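Local structure of alpha-14 giardin (Giardia lamblia, 3CHJ) at residues 86-91 with 125-130; 106-111 with 147-152. The protein binds calcium, probably binds phospholipid in a calcium-dependent way, and may act as a structural element linking the membrane bilayer to the underlying axoneme. All coordinates share one frame; numbering follows the deposited sequence.

Contact 1: 86-91 with 125-130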
loop_
_atom_site.group_PDB
_atom_site.type_symbol
_atom_site.label_atom_id
_atom_site.label_comp_id
_atom_site.label_asym_id
_atom_site.label_seq_id
_atom_site.Cartn_x
_atom_site.Cartn_y
_atom_site.Cartn_z
ATOM N N LEU A 86 8.662 2.216 -3.407
ATOM C CA LEU A 86 7.538 2.341 -4.349
ATOM C C LEU A 86 7.980 2.162 -5.800
ATOM O O LEU A 86 7.315 1.466 -6.582
ATOM C CB LEU A 86 6.823 3.688 -4.173
ATOM C CG LEU A 86 6.270 3.967 -2.768
ATOM C CD1 LEU A 86 5.716 5.380 -2.644
ATOM C CD2 LEU A 86 5.210 2.958 -2.373
ATOM N N CYS A 87 9.104 2.785 -6.168
ATOM C CA CYS A 87 9.617 2.651 -7.530
ATOM C C CYS A 87 10.017 1.206 -7.835
ATOM O O CYS A 87 9.723 0.682 -8.904
ATOM C CB CYS A 87 10.836 3.558 -7.749
ATOM S SG CYS A 87 10.408 5.291 -7.817
ATOM N N GLU A 88 10.711 0.577 -6.894
ATOM C CA GLU A 88 11.131 -0.818 -7.081
ATOM C C GLU A 88 9.936 -1.761 -7.221
ATOM O O GLU A 88 9.986 -2.712 -8.013
ATOM C CB GLU A 88 12.044 -1.285 -5.962
ATOM C CG GLU A 88 13.353 -0.507 -5.923
ATOM C CD GLU A 88 14.255 -0.958 -4.790
ATOM O OE1 GLU A 88 13.888 -1.931 -4.111
ATOM O OE2 GLU A 88 15.325 -0.340 -4.592
ATOM N N LEU A 89 8.868 -1.493 -6.474
ATOM C CA LEU A 89 7.658 -2.323 -6.596
ATOM C C LEU A 89 7.008 -2.165 -7.975
ATOM O O LEU A 89 6.606 -3.143 -8.582
ATOM C CB LEU A 89 6.629 -1.989 -5.508
ATOM C CG LEU A 89 7.057 -2.385 -4.091
ATOM C CD1 LEU A 89 6.095 -1.784 -3.055
ATOM C CD2 LEU A 89 7.090 -3.903 -3.943
ATOM N N ILE A 90 6.914 -0.931 -8.461
ATOM C CA ILE A 90 6.364 -0.688 -9.815
ATOM C C ILE A 90 7.229 -1.339 -10.898
ATOM O O ILE A 90 6.710 -1.971 -11.809
ATOM C CB ILE A 90 6.199 0.820 -10.087
ATOM C CG1 ILE A 90 5.131 1.381 -9.159
ATOM C CG2 ILE A 90 5.893 1.080 -11.564
ATOM C CD1 ILE A 90 5.159 2.896 -9.115
ATOM N N ARG A 91 8.545 -1.205 -10.771
ATOM C CA ARG A 91 9.476 -1.870 -11.678
ATOM C C ARG A 91 9.299 -3.399 -11.665
ATOM O O ARG A 91 9.205 -4.031 -12.732
ATOM C CB ARG A 91 10.900 -1.498 -11.298
ATOM C CG ARG A 91 11.971 -2.220 -12.117
ATOM C CD ARG A 91 12.095 -1.705 -13.552
ATOM N NE ARG A 91 13.245 -2.349 -14.204
ATOM C CZ ARG A 91 13.787 -1.979 -15.358
ATOM N NH1 ARG A 91 13.318 -0.945 -16.036
ATOM N NH2 ARG A 91 14.823 -2.658 -15.837
ATOM N N GLN A 125 14.747 8.644 -12.912
ATOM C CA GLN A 125 16.183 8.606 -12.539
ATOM C C GLN A 125 16.745 7.206 -12.406
ATOM O O GLN A 125 17.888 6.963 -12.761
ATOM C CB GLN A 125 16.464 9.422 -11.285
ATOM C CG GLN A 125 16.183 10.915 -11.456
ATOM C CD GLN A 125 16.899 11.562 -12.660
ATOM O OE1 GLN A 125 16.363 12.489 -13.294
ATOM N NE2 GLN A 125 18.108 11.094 -12.964
ATOM N N LEU A 126 15.935 6.281 -11.901
ATOM C CA LEU A 126 16.390 4.914 -11.673
ATOM C C LEU A 126 16.387 4.059 -12.923
ATOM O O LEU A 126 17.257 3.206 -13.099
ATOM C CB LEU A 126 15.513 4.237 -10.612
ATOM C CG LEU A 126 15.593 4.762 -9.173
ATOM C CD1 LEU A 126 14.524 4.120 -8.342
ATOM C CD2 LEU A 126 16.979 4.459 -8.579
ATOM N N TYR A 127 15.398 4.280 -13.787
ATOM C CA TYR A 127 15.087 3.328 -14.847
ATOM C C TYR A 127 15.107 3.885 -16.269
ATOM O O TYR A 127 14.998 3.107 -17.229
ATOM C CB TYR A 127 13.725 2.667 -14.587
ATOM C CG TYR A 127 13.681 1.973 -13.248
ATOM C CD1 TYR A 127 14.604 0.956 -12.938
ATOM C CD2 TYR A 127 12.728 2.313 -12.300
ATOM C CE1 TYR A 127 14.582 0.318 -11.689
ATOM C CE2 TYR A 127 12.700 1.695 -11.057
ATOM C CZ TYR A 127 13.620 0.698 -10.762
ATOM O OH TYR A 127 13.585 0.071 -9.532
ATOM N N ASN A 128 15.225 5.212 -16.395
ATOM C CA ASN A 128 15.226 5.892 -17.702
ATOM C C ASN A 128 13.908 5.692 -18.452
ATOM O O ASN A 128 13.847 5.758 -19.687
ATOM C CB ASN A 128 16.415 5.396 -18.555
ATOM C CG ASN A 128 16.581 6.164 -19.847
ATOM O OD1 ASN A 128 16.501 7.384 -19.863
ATOM N ND2 ASN A 128 16.841 5.444 -20.944
ATOM N N ASP A 129 12.847 5.449 -17.685
ATOM C CA ASP A 129 11.510 5.232 -18.223
ATOM C C ASP A 129 10.550 6.156 -17.523
ATOM O O ASP A 129 10.768 6.520 -16.367
ATOM C CB ASP A 129 11.029 3.811 -17.909
ATOM C CG ASP A 129 11.761 2.751 -18.691
ATOM O OD1 ASP A 129 12.245 3.024 -19.818
ATOM O OD2 ASP A 129 11.840 1.621 -18.166
ATOM N N SER A 130 9.468 6.496 -18.215
ATOM C CA SER A 130 8.373 7.238 -17.595
ATOM C C SER A 130 7.500 6.276 -16.798
ATOM O O SER A 130 7.085 5.254 -17.316
ATOM C CB SER A 130 7.527 7.894 -18.680
ATOM O OG SER A 130 6.197 8.171 -18.232
HETATM O O HOH W 1 10.553 0.427 -16.217
#

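Contact 2: 106-111 with 147-152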
loop_
_atom_site.group_PDB
_atom_site.type_symbol
_atom_site.label_atom_id
_atom_site.label_comp_id
_atom_site.label_asym_id
_atom_site.label_seq_id
_atom_site.Cartn_x
_atom_site.Cartn_y
_atom_site.Cartn_z
ATOM N N ASP A 106 -2.200 -1.612 -5.755
ATOM C CA ASP A 106 -1.883 -1.446 -4.335
ATOM C C ASP A 106 -0.995 -0.238 -4.109
ATOM O O ASP A 106 -1.151 0.474 -3.104
ATOM C CB ASP A 106 -1.130 -2.664 -3.803
ATOM C CG ASP A 106 -2.019 -3.884 -3.607
ATOM O OD1 ASP A 106 -3.278 -3.791 -3.665
ATOM O OD2 ASP A 106 -1.417 -4.953 -3.366
ATOM N N VAL A 107 -0.040 -0.027 -5.012
ATOM C CA VAL A 107 0.936 1.049 -4.834
ATOM C C VAL A 107 0.316 2.388 -5.184
ATOM O O VAL A 107 0.293 3.318 -4.366
ATOM C CB VAL A 107 2.196 0.809 -5.687
ATOM C CG1 VAL A 107 3.101 2.042 -5.666
ATOM C CG2 VAL A 107 2.942 -0.433 -5.183
ATOM N N LEU A 108 -0.200 2.504 -6.396
ATOM C CA LEU A 108 -0.574 3.823 -6.901
ATOM C C LEU A 108 -1.749 4.430 -6.161
ATOM O O LEU A 108 -1.842 5.663 -6.077
ATOM C CB LEU A 108 -0.825 3.767 -8.400
ATOM C CG LEU A 108 0.478 3.613 -9.181
ATOM C CD1 LEU A 108 0.207 3.216 -10.629
ATOM C CD2 LEU A 108 1.283 4.946 -9.120
ATOM N N LEU A 109 -2.631 3.585 -5.620
ATOM C CA LEU A 109 -3.877 4.085 -5.019
ATOM C C LEU A 109 -3.762 4.354 -3.523
ATOM O O LEU A 109 -4.738 4.771 -2.898
ATOM C CB LEU A 109 -5.066 3.177 -5.310
ATOM C CG LEU A 109 -5.367 2.996 -6.798
ATOM C CD1 LEU A 109 -6.615 2.120 -6.951
ATOM C CD2 LEU A 109 -5.547 4.364 -7.458
ATOM N N THR A 110 -2.583 4.120 -2.958
ATOM C CA THR A 110 -2.450 4.259 -1.491
ATOM C C THR A 110 -1.300 5.163 -1.094
ATOM O O THR A 110 -0.798 5.086 0.036
ATOM C CB THR A 110 -2.304 2.925 -0.772
ATOM O OG1 THR A 110 -1.048 2.333 -1.136
ATOM C CG2 THR A 110 -3.464 1.980 -1.081
ATOM N N ILE A 111 -0.891 6.018 -2.017
ATOM C CA ILE A 111 0.112 7.041 -1.732
ATOM C C ILE A 111 -0.399 8.455 -2.006
ATOM O O ILE A 111 -1.259 8.686 -2.865
ATOM C CB ILE A 111 1.434 6.769 -2.468
ATOM C CG1 ILE A 111 1.214 6.741 -3.994
ATOM C CG2 ILE A 111 2.021 5.476 -1.928
ATOM C CD1 ILE A 111 2.457 6.476 -4.816
ATOM N N LYS A 147 -7.960 2.701 -16.011
ATOM C CA LYS A 147 -8.219 4.133 -16.204
ATOM C C LYS A 147 -7.908 4.878 -14.897
ATOM O O LYS A 147 -7.345 5.978 -14.908
ATOM C CB LYS A 147 -9.672 4.390 -16.600
ATOM C CG LYS A 147 -10.045 3.822 -17.950
ATOM C CD LYS A 147 -11.496 4.154 -18.298
ATOM C CE LYS A 147 -11.917 3.554 -19.623
ATOM N NZ LYS A 147 -11.207 4.176 -20.773
ATOM N N LEU A 148 -8.276 4.267 -13.767
ATOM C CA LEU A 148 -8.096 4.905 -12.472
ATOM C C LEU A 148 -6.607 5.061 -12.154
ATOM O O LEU A 148 -6.167 6.169 -11.816
ATOM C CB LEU A 148 -8.833 4.133 -11.364
ATOM C CG LEU A 148 -8.649 4.694 -9.958
ATOM C CD1 LEU A 148 -9.207 6.119 -9.862
ATOM C CD2 LEU A 148 -9.317 3.785 -8.977
ATOM N N ILE A 149 -5.826 3.974 -12.223
ATOM C CA ILE A 149 -4.397 4.107 -11.891
ATOM C C ILE A 149 -3.635 4.969 -12.915
ATOM O O ILE A 149 -2.697 5.654 -12.534
ATOM C CB ILE A 149 -3.673 2.778 -11.613
ATOM C CG1 ILE A 149 -3.557 1.929 -12.896
ATOM C CG2 ILE A 149 -4.363 2.048 -10.466
ATOM C CD1 ILE A 149 -2.681 0.659 -12.705
ATOM N N ASN A 150 -4.034 4.939 -14.194
ATOM C CA ASN A 150 -3.408 5.834 -15.174
ATOM C C ASN A 150 -3.680 7.296 -14.825
ATOM O O ASN A 150 -2.772 8.158 -14.933
ATOM C CB ASN A 150 -3.926 5.553 -16.590
ATOM C CG ASN A 150 -3.393 4.262 -17.166
ATOM O OD1 ASN A 150 -2.293 3.797 -16.808
ATOM N ND2 ASN A 150 -4.158 3.672 -18.061
ATOM N N ALA A 151 -4.912 7.600 -14.419
ATOM C CA ALA A 151 -5.246 8.975 -14.055
ATOM C C ALA A 151 -4.439 9.425 -12.836
ATOM O O ALA A 151 -3.980 10.577 -12.734
ATOM C CB ALA A 151 -6.726 9.106 -13.793
ATOM N N VAL A 152 -4.312 8.541 -11.862
ATOM C CA VAL A 152 -3.535 8.852 -10.679
ATOM C C VAL A 152 -2.042 8.993 -11.009
ATOM O O VAL A 152 -1.378 9.923 -10.530
ATOM C CB VAL A 152 -3.766 7.777 -9.590
ATOM C CG1 VAL A 152 -2.761 7.897 -8.453
ATOM C CG2 VAL A 152 -5.198 7.881 -9.086
#

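Contact 1: 86-91 with 125-130
Cys-87 meets helix 113-127 near its C-terminal end: its CB lies 3.8 Å from CD1 of Leu-126, and its carbonyl oxygen comes near CE2 of Tyr-127. At the next residue, Glu-88, the Tyr-127 hydroxyl reaches the backbone, with OH 3.6 Å from CA of Glu-88, and CG of Glu-88 packs beside the same oxygen. The Glu-88 chain crosses Tyr-127 at about a right angle and runs on to Gln-84 of its own helix, which bonds OE2. Arg-91, one turn past Cys-87, makes the largest contribution of the first segment. Its CG stands anti to the backbone N (chi1 176°) and chi2 bends the chain, which then runs over one face of the tyrosine. CD sits 3.7 Å from the Tyr-127 ring centroid, a CH-pi contact, and the guanidinium continues nearly parallel to the ring, the planes 9° apart, with CD1 of Tyr-127 facing the guanidinium toward its rim. CB of Leu-126 covers the opposite face of Tyr-127. At the guanidinium edge, NH1 of Arg-91 faces OD2 of Asp-129 at 3.6 Å, a long salt bridge. A water closes the gap, accepting from NH1 of Arg-91 and donating to OD2 of Asp-129 at 2.6 Å. With no direct hydrogen bond between the segments, apolar and CH-pi packing mostly joins these two annexin helices, and the water-assisted charge pair probably adds a weaker pull.

Contact 2: 106-111 with 147-152
Leu-109 pushes its branched end into a hollow on helix 144-154 lined by Leu-148, Ile-149 and Val-152. Its CB sets off along the flank, but the tip turns in. CD1 of Leu-109 rests 3.8 Å from CD2 of Leu-148, the two side chains slanting across each other. A chi1 of -60° places CG of Leu-109 3.9 Å from CG2 of Ile-149, while CD2 of Leu-109 comes equally near, 3.9 Å, to CG2 of Val-152; both neighbours cross the leucine at about a right angle. The forked isobutyl end therefore fits among three residues spaced i, i+1 and i+4 on the partner helix. Helix 101-108 ends just before Leu-109, so the hollow is filled from the turn after that helix, where two helices of the all-helical annexin fold pack in the protein interior. Beside it Leu-108 makes a second bump, its CD1 4.0 Å from CB of Ile-149. The CA atoms of Leu-108 and Ile-149, 6.3 Å apart, are the nearest across the two segments. Val-152 answers from the other helix: CG1, anti to its own backbone N (chi1 168°), presses to 3.4 Å from the carbonyl oxygen of Leu-108. Other helices add to the packing: Ala-232 and Phe-233 of helix 227-241 touch Leu-109 and Leu-148 respectively, and Val-135 and Cys-139 of helix 131-139 lie against Ile-149.

How the contacts relate
Going from the N terminus, helix 82-94 comes first, and contact 1 closes a loop from it to the end of helix 113-127 and the turn beyond. Within that loop the chain passes through helix 101-108, where contact 2 begins; its own loop closes at helix 144-154, past the end of contact 1. The two loops therefore cross, each holding one segment of the other. Their centres are about 15 Å apart, yet their first segments touch: CD1 of Leu-86 lies 3.8 Å from CG2 of Ile-111, and Val-107 packs against Leu-86, Leu-89 and Ile-90. This apolar packing of helix 82-94 on helix 101-108 links surface contact 1 to buried contact 2.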